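Local coordinates for protein Ser-thr phosphatase MSPP (Mycobacterium smegmatis, PDB 2V06) that probably removes phosphate from phosphoserine and phosphothreonine residues of proteins, as a metal-dependent phosphatase of the PP2C family with magnesium bound at its active centre, at residues A33-F38 with S88-T93; N21-L26 with S223-V228. One frame throughout, in Å; residues are numbered along the deposited sequence. Where two conformers were deposited one is given.

Contact 1: residues A33-F38 with S88-T93; sequences AVADGF and SGTTLT. With MG (magnesium ion), chain C; MG (magnesium ion), chain B.
Strand 31-38 and strand 89-96 run antiparallel through residues 33-38 and 88-93, adjacent in one of the two sheets of the PP2C beta-sandwich. Val-34 and Thr-93 form a hydrogen-bonded pair, Val-34 N to Thr-93 O measuring 3.0 Å, and Phe-38 and Gly-89 form another at the far end. Between them the ladder is interrupted at Thr-91, whose hydroxyl stands in for a main-chain carbonyl: Asp-36 N donates to Thr-91 OG1 at 2.9 Å, 156° at the hydrogen. With chi1 at 73°, OG1 lies between the backbone N and carbonyl carbon of Thr-91, and it is also hydrogen-bonded to Ser-113 OG. Thr-91 N returns a bond to Asp-36 O from above the carbonyl plane, and Thr-90 OG1 turns to the in-plane lone pair of Thr-91 O, 2.8 Å away. Phe-38 folds its ring back over Gly-89, whose CA makes a CH-pi contact 4.0 Å from the ring centroid. On the opposite side of the sheet from Val-34 and Thr-93, the CD1 branch of Leu-92 lies beside the methyls of Ala-33 and Ala-35, against helix 42-59. With CG anti to the backbone N (chi1 -179°), Asp-36 holds its carboxylate where it bridges two magnesium ions: OD2 binds one, while OD1 binds the other at 2.0 Å, joined there by Gly-37 O at 2.1 Å.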
loop_
_atom_site.group_PDB
_atom_site.type_symbol
_atom_site.label_atom_id
_atom_site.label_comp_id
_atom_site.label_asym_id
_atom_site.label_seq_id
_atom_site.Cartn_x
_atom_site.Cartn_y
_atom_site.Cartn_z
ATOM N N ALA A 33 -0.889 -2.934 -6.131
ATOM C CA ALA A 33 -1.618 -2.401 -5.014
ATOM C C ALA A 33 -1.438 -3.268 -3.761
ATOM O O ALA A 33 -1.169 -4.449 -3.851
ATOM C CB ALA A 33 -3.097 -2.286 -5.306
ATOM N N VAL A 34 -1.621 -2.603 -2.633
ATOM C CA VAL A 34 -1.723 -3.224 -1.310
ATOM C C VAL A 34 -3.002 -2.723 -0.644
ATOM O O VAL A 34 -3.312 -1.524 -0.754
ATOM C CB VAL A 34 -0.515 -2.930 -0.418
ATOM C CG1 VAL A 34 -0.769 -3.425 0.981
ATOM C CG2 VAL A 34 0.737 -3.569 -0.983
ATOM N N ALA A 35 -3.701 -3.639 0.004
ATOM C CA ALA A 35 -4.899 -3.301 0.763
ATOM C C ALA A 35 -4.762 -3.945 2.164
ATOM O O ALA A 35 -4.601 -5.177 2.221
ATOM C CB ALA A 35 -6.169 -3.733 0.087
ATOM N N ASP A 36 -4.808 -3.161 3.202
ATOM C CA ASP A 36 -4.741 -3.645 4.573
ATOM C C ASP A 36 -6.133 -3.580 5.177
ATOM O O ASP A 36 -6.624 -2.509 5.534
ATOM C CB ASP A 36 -3.721 -2.784 5.364
ATOM C CG ASP A 36 -3.565 -3.223 6.802
ATOM O OD1 ASP A 36 -4.430 -4.001 7.267
ATOM O OD2 ASP A 36 -2.606 -2.764 7.477
ATOM N N GLY A 37 -6.758 -4.734 5.295
ATOM C CA GLY A 37 -8.083 -4.830 5.879
ATOM C C GLY A 37 -8.026 -4.760 7.386
ATOM O O GLY A 37 -7.053 -5.107 8.039
ATOM N N PHE A 38 -9.176 -4.329 7.933
ATOM C CA PHE A 38 -9.392 -4.281 9.376
ATOM C C PHE A 38 -10.797 -4.765 9.701
ATOM O O PHE A 38 -11.702 -4.621 8.866
ATOM C CB PHE A 38 -9.128 -2.900 9.948
ATOM C CG PHE A 38 -10.159 -1.843 9.610
ATOM C CD1 PHE A 38 -11.315 -1.640 10.341
ATOM C CD2 PHE A 38 -9.945 -1.013 8.526
ATOM C CE1 PHE A 38 -12.232 -0.696 10.007
ATOM C CE2 PHE A 38 -10.833 -0.012 8.171
ATOM C CZ PHE A 38 -11.971 0.136 8.962
ATOM N N SER A 88 -15.954 -2.932 9.377
ATOM C CA SER A 88 -14.798 -3.469 8.714
ATOM C C SER A 88 -14.526 -2.639 7.452
ATOM O O SER A 88 -15.427 -2.082 6.892
ATOM C CB SER A 88 -14.991 -4.929 8.300
ATOM O OG SER A 88 -15.191 -5.792 9.432
ATOM N N GLY A 89 -13.294 -2.627 7.045
ATOM C CA GLY A 89 -12.926 -1.859 5.871
ATOM C C GLY A 89 -11.504 -2.156 5.519
ATOM O O GLY A 89 -10.897 -3.099 5.985
ATOM N N THR A 90 -10.913 -1.300 4.653
ATOM C CA THR A 90 -9.545 -1.553 4.239
ATOM C C THR A 90 -8.878 -0.276 3.823
ATOM O O THR A 90 -9.517 0.653 3.328
ATOM C CB THR A 90 -9.543 -2.572 3.091
ATOM O OG1 THR A 90 -8.192 -2.957 2.790
ATOM C CG2 THR A 90 -10.231 -2.107 1.838
ATOM N N THR A 91 -7.557 -0.251 3.921
ATOM C CA THR A 91 -6.772 0.736 3.227
ATOM C C THR A 91 -6.650 0.303 1.769
ATOM O O THR A 91 -6.917 -0.850 1.431
ATOM C CB THR A 91 -5.365 0.859 3.831
ATOM O OG1 THR A 91 -4.631 -0.316 3.430
ATOM C CG2 THR A 91 -5.354 0.990 5.342
ATOM N N LEU A 92 -6.127 1.166 0.951
ATOM C CA LEU A 92 -5.790 0.862 -0.418
ATOM C C LEU A 92 -4.707 1.819 -0.902
ATOM O O LEU A 92 -4.932 3.009 -0.819
ATOM C CB LEU A 92 -6.971 0.970 -1.361
ATOM C CG LEU A 92 -6.665 0.638 -2.837
ATOM C CD1 LEU A 92 -6.133 -0.769 -2.984
ATOM C CD2 LEU A 92 -7.910 0.814 -3.693
ATOM N N THR A 93 -3.574 1.301 -1.359
ATOM C CA THR A 93 -2.572 2.107 -2.074
ATOM C C THR A 93 -2.352 1.412 -3.396
ATOM O O THR A 93 -1.981 0.241 -3.412
ATOM C CB THR A 93 -1.281 2.220 -1.294
ATOM O OG1 THR A 93 -1.595 2.923 -0.101
ATOM C CG2 THR A 93 -0.209 2.949 -2.075
HETATM MG MG MG C . -5.103 -5.088 8.819
HETATM MG MG MG B . -1.724 -3.447 9.214
HETATM O O HOH W 1 -0.935 -4.962 7.983
HETATM O O HOH W 2 -2.706 -2.007 10.380
HETATM O O HOH W 3 -3.287 -4.822 9.946
HETATM O O HOH W 4 -4.244 -6.672 7.783
HETATM O O HOH W 5 -5.687 -3.377 9.826
#

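Contact 2: residues N21-L26 with S223-V228; sequences NQDACL and SDNTTV. With MG (magnesium ion), chain B.
Side-chain hydrogen bonds, one of them to a backbone N, and bridging waters, rather than a shared ladder, join residues 21-26 to 223-228, where edge strand 23-28 of one sheet faces strand 226-233 of the other across the sandwich. The two short strand segments are nearly parallel, 9° apart, their axes 7.3 Å apart at closest approach. Thr-227 OG1 donates to the anti lone pair of Asp-23 OD2 at 2.7 Å, and Ser-185 OG is a second partner of that oxygen. Further along, Thr-227 CG2 packs on Cys-25 CB at 3.6 Å. Asn-225 CG is anti to its carbonyl carbon (chi1 -49°), which carries the amide across to the other segment; there OD1 accepts from Gln-22 N at 2.9 Å, the donor lying well above the carbonyl plane. Asn-21 OD1 closes an Asx turn onto Asp-23 N. The carboxylate of Asp-23 stands almost perpendicular to the Asn-225 amide, 83° between planes, and its OD1 accepts from two waters, 1 and 4, which also donate to Asn-225 O and Asn-225 OD1 respectively. Water 1 is a ligand of the magnesium ion that Asp-224 OD2 binds at 2.1 Å, making Asp-23 and Asn-225 a second shell to the metal centre of a PP2C-type phosphatase.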
loop_
_atom_site.group_PDB
_atom_site.type_symbol
_atom_site.label_atom_id
_atom_site.label_comp_id
_atom_site.label_asym_id
_atom_site.label_seq_id
_atom_site.Cartn_x
_atom_site.Cartn_y
_atom_site.Cartn_z
ATOM N N ASN A 21 -4.727 -13.174 8.162
ATOM C CA ASN A 21 -4.000 -12.267 7.306
ATOM C C ASN A 21 -5.087 -11.464 6.562
ATOM O O ASN A 21 -5.728 -11.964 5.631
ATOM C CB ASN A 21 -3.103 -12.981 6.290
ATOM C CG ASN A 21 -2.262 -11.961 5.587
ATOM O OD1 ASN A 21 -2.431 -10.758 5.714
ATOM N ND2 ASN A 21 -1.309 -12.458 4.783
ATOM N N GLN A 22 -5.263 -10.224 7.000
ATOM C CA GLN A 22 -6.278 -9.356 6.400
ATOM C C GLN A 22 -5.653 -8.416 5.371
ATOM O O GLN A 22 -6.373 -7.537 4.877
ATOM C CB GLN A 22 -7.042 -8.597 7.443
ATOM C CG GLN A 22 -7.647 -9.506 8.523
ATOM C CD GLN A 22 -8.599 -8.729 9.414
ATOM O OE1 GLN A 22 -8.252 -7.635 9.866
ATOM N NE2 GLN A 22 -9.732 -9.328 9.702
ATOM N N ASP A 23 -4.394 -8.558 5.068
ATOM C CA ASP A 23 -3.776 -7.832 3.988
ATOM C C ASP A 23 -4.043 -8.549 2.667
ATOM O O ASP A 23 -4.268 -9.773 2.599
ATOM C CB ASP A 23 -2.260 -7.745 4.144
ATOM C CG ASP A 23 -1.669 -6.797 5.175
ATOM O OD1 ASP A 23 -2.409 -6.065 5.873
ATOM O OD2 ASP A 23 -0.406 -6.790 5.239
ATOM N N ALA A 24 -3.955 -7.844 1.532
ATOM C CA ALA A 24 -3.979 -8.381 0.202
ATOM C C ALA A 24 -3.113 -7.536 -0.680
ATOM O O ALA A 24 -2.831 -6.379 -0.412
ATOM C CB ALA A 24 -5.432 -8.427 -0.285
ATOM N N CYS A 25 -2.676 -8.149 -1.782
ATOM C CA CYS A 25 -1.868 -7.376 -2.753
ATOM C C CYS A 25 -2.249 -7.811 -4.186
ATOM O O CYS A 25 -2.881 -8.832 -4.374
ATOM C CB CYS A 25 -0.380 -7.483 -2.478
ATOM S SG CYS A 25 0.309 -9.154 -2.579
ATOM N N LEU A 26 -1.817 -6.978 -5.078
ATOM C CA LEU A 26 -2.117 -7.119 -6.483
ATOM C C LEU A 26 -0.912 -6.710 -7.307
ATOM O O LEU A 26 -0.340 -5.634 -7.073
ATOM C CB LEU A 26 -3.300 -6.226 -6.839
ATOM C CG LEU A 26 -3.825 -6.076 -8.246
ATOM C CD1 LEU A 26 -4.372 -7.414 -8.747
ATOM C CD2 LEU A 26 -4.889 -4.978 -8.309
ATOM N N SER A 223 4.186 -8.379 14.758
ATOM C CA SER A 223 2.958 -7.992 15.452
ATOM C C SER A 223 1.774 -7.801 14.520
ATOM O O SER A 223 0.644 -7.952 14.977
ATOM C CB SER A 223 3.103 -6.706 16.288
ATOM O OG SER A 223 3.540 -5.635 15.453
ATOM N N ASP A 224 1.990 -7.491 13.269
ATOM C CA ASP A 224 0.946 -7.324 12.275
ATOM C C ASP A 224 1.257 -8.203 11.045
ATOM O O ASP A 224 2.341 -8.697 10.878
ATOM C CB ASP A 224 0.789 -5.849 11.882
ATOM C CG ASP A 224 -0.483 -5.447 11.127
ATOM O OD1 ASP A 224 -1.414 -6.290 10.991
ATOM O OD2 ASP A 224 -0.538 -4.254 10.749
ATOM N N ASN A 225 0.231 -8.338 10.209
ATOM C CA ASN A 225 0.435 -8.826 8.842
ATOM C C ASN A 225 1.400 -7.847 8.129
ATOM O O ASN A 225 1.273 -6.619 8.306
ATOM C CB ASN A 225 -0.848 -8.846 8.074
ATOM C CG ASN A 225 -2.012 -9.519 8.802
ATOM O OD1 ASN A 225 -3.162 -9.078 8.664
ATOM N ND2 ASN A 225 -1.743 -10.600 9.522
ATOM N N THR A 226 2.263 -8.382 7.271
ATOM C CA THR A 226 3.176 -7.560 6.467
ATOM C C THR A 226 3.007 -7.993 5.030
ATOM O O THR A 226 3.113 -9.178 4.713
ATOM C CB THR A 226 4.641 -7.732 6.905
ATOM O OG1 THR A 226 4.783 -7.254 8.238
ATOM C CG2 THR A 226 5.554 -6.935 5.967
ATOM N N THR A 227 2.799 -7.013 4.153
ATOM C CA THR A 227 2.632 -7.254 2.741
ATOM C C THR A 227 3.443 -6.198 1.977
ATOM O O THR A 227 3.409 -5.026 2.365
ATOM C CB THR A 227 1.181 -7.157 2.336
ATOM O OG1 THR A 227 0.476 -8.158 3.099
ATOM C CG2 THR A 227 0.977 -7.397 0.903
ATOM N N VAL A 228 4.183 -6.633 0.977
ATOM C CA VAL A 228 5.105 -5.750 0.270
ATOM C C VAL A 228 4.981 -6.065 -1.233
ATOM O O VAL A 228 4.860 -7.214 -1.641
ATOM C CB VAL A 228 6.554 -5.927 0.748
ATOM C CG1 VAL A 228 6.714 -5.396 2.157
ATOM C CG2 VAL A 228 6.988 -7.363 0.685
HETATM MG MG MG B . -1.724 -3.447 9.214
HETATM O O HOH W 1 -0.935 -4.962 7.983
HETATM O O HOH W 4 -4.244 -6.672 7.783
HETATM O O HOH W 3 -3.287 -4.822 9.946
HETATM O O HOH W 2 -2.706 -2.007 10.380
#

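Overall arrangement
Contact 1 supplies the pairing within one sheet, and contact 2 links that sheet to the other; their centres lie about 9 Å apart. They meet where strands 23-28 and 31-38 are neighbours: Ala-24 N lies 2.8 Å from Ala-35 O, and Gly-37 N 2.9 Å from Gln-22 O, both probable hydrogen bonds. Towards the metal centre, Asp-23 OD1 comes within 3.2 Å of Asp-36 CG. One magnesium ion takes Asp-36 from contact 1 and Asp-224 from contact 2, with Asp-186 as a further ligand; water 3 bridges it to the second magnesium ion, to which water 4 is bound. The metal site thus spans the ends of both sheets.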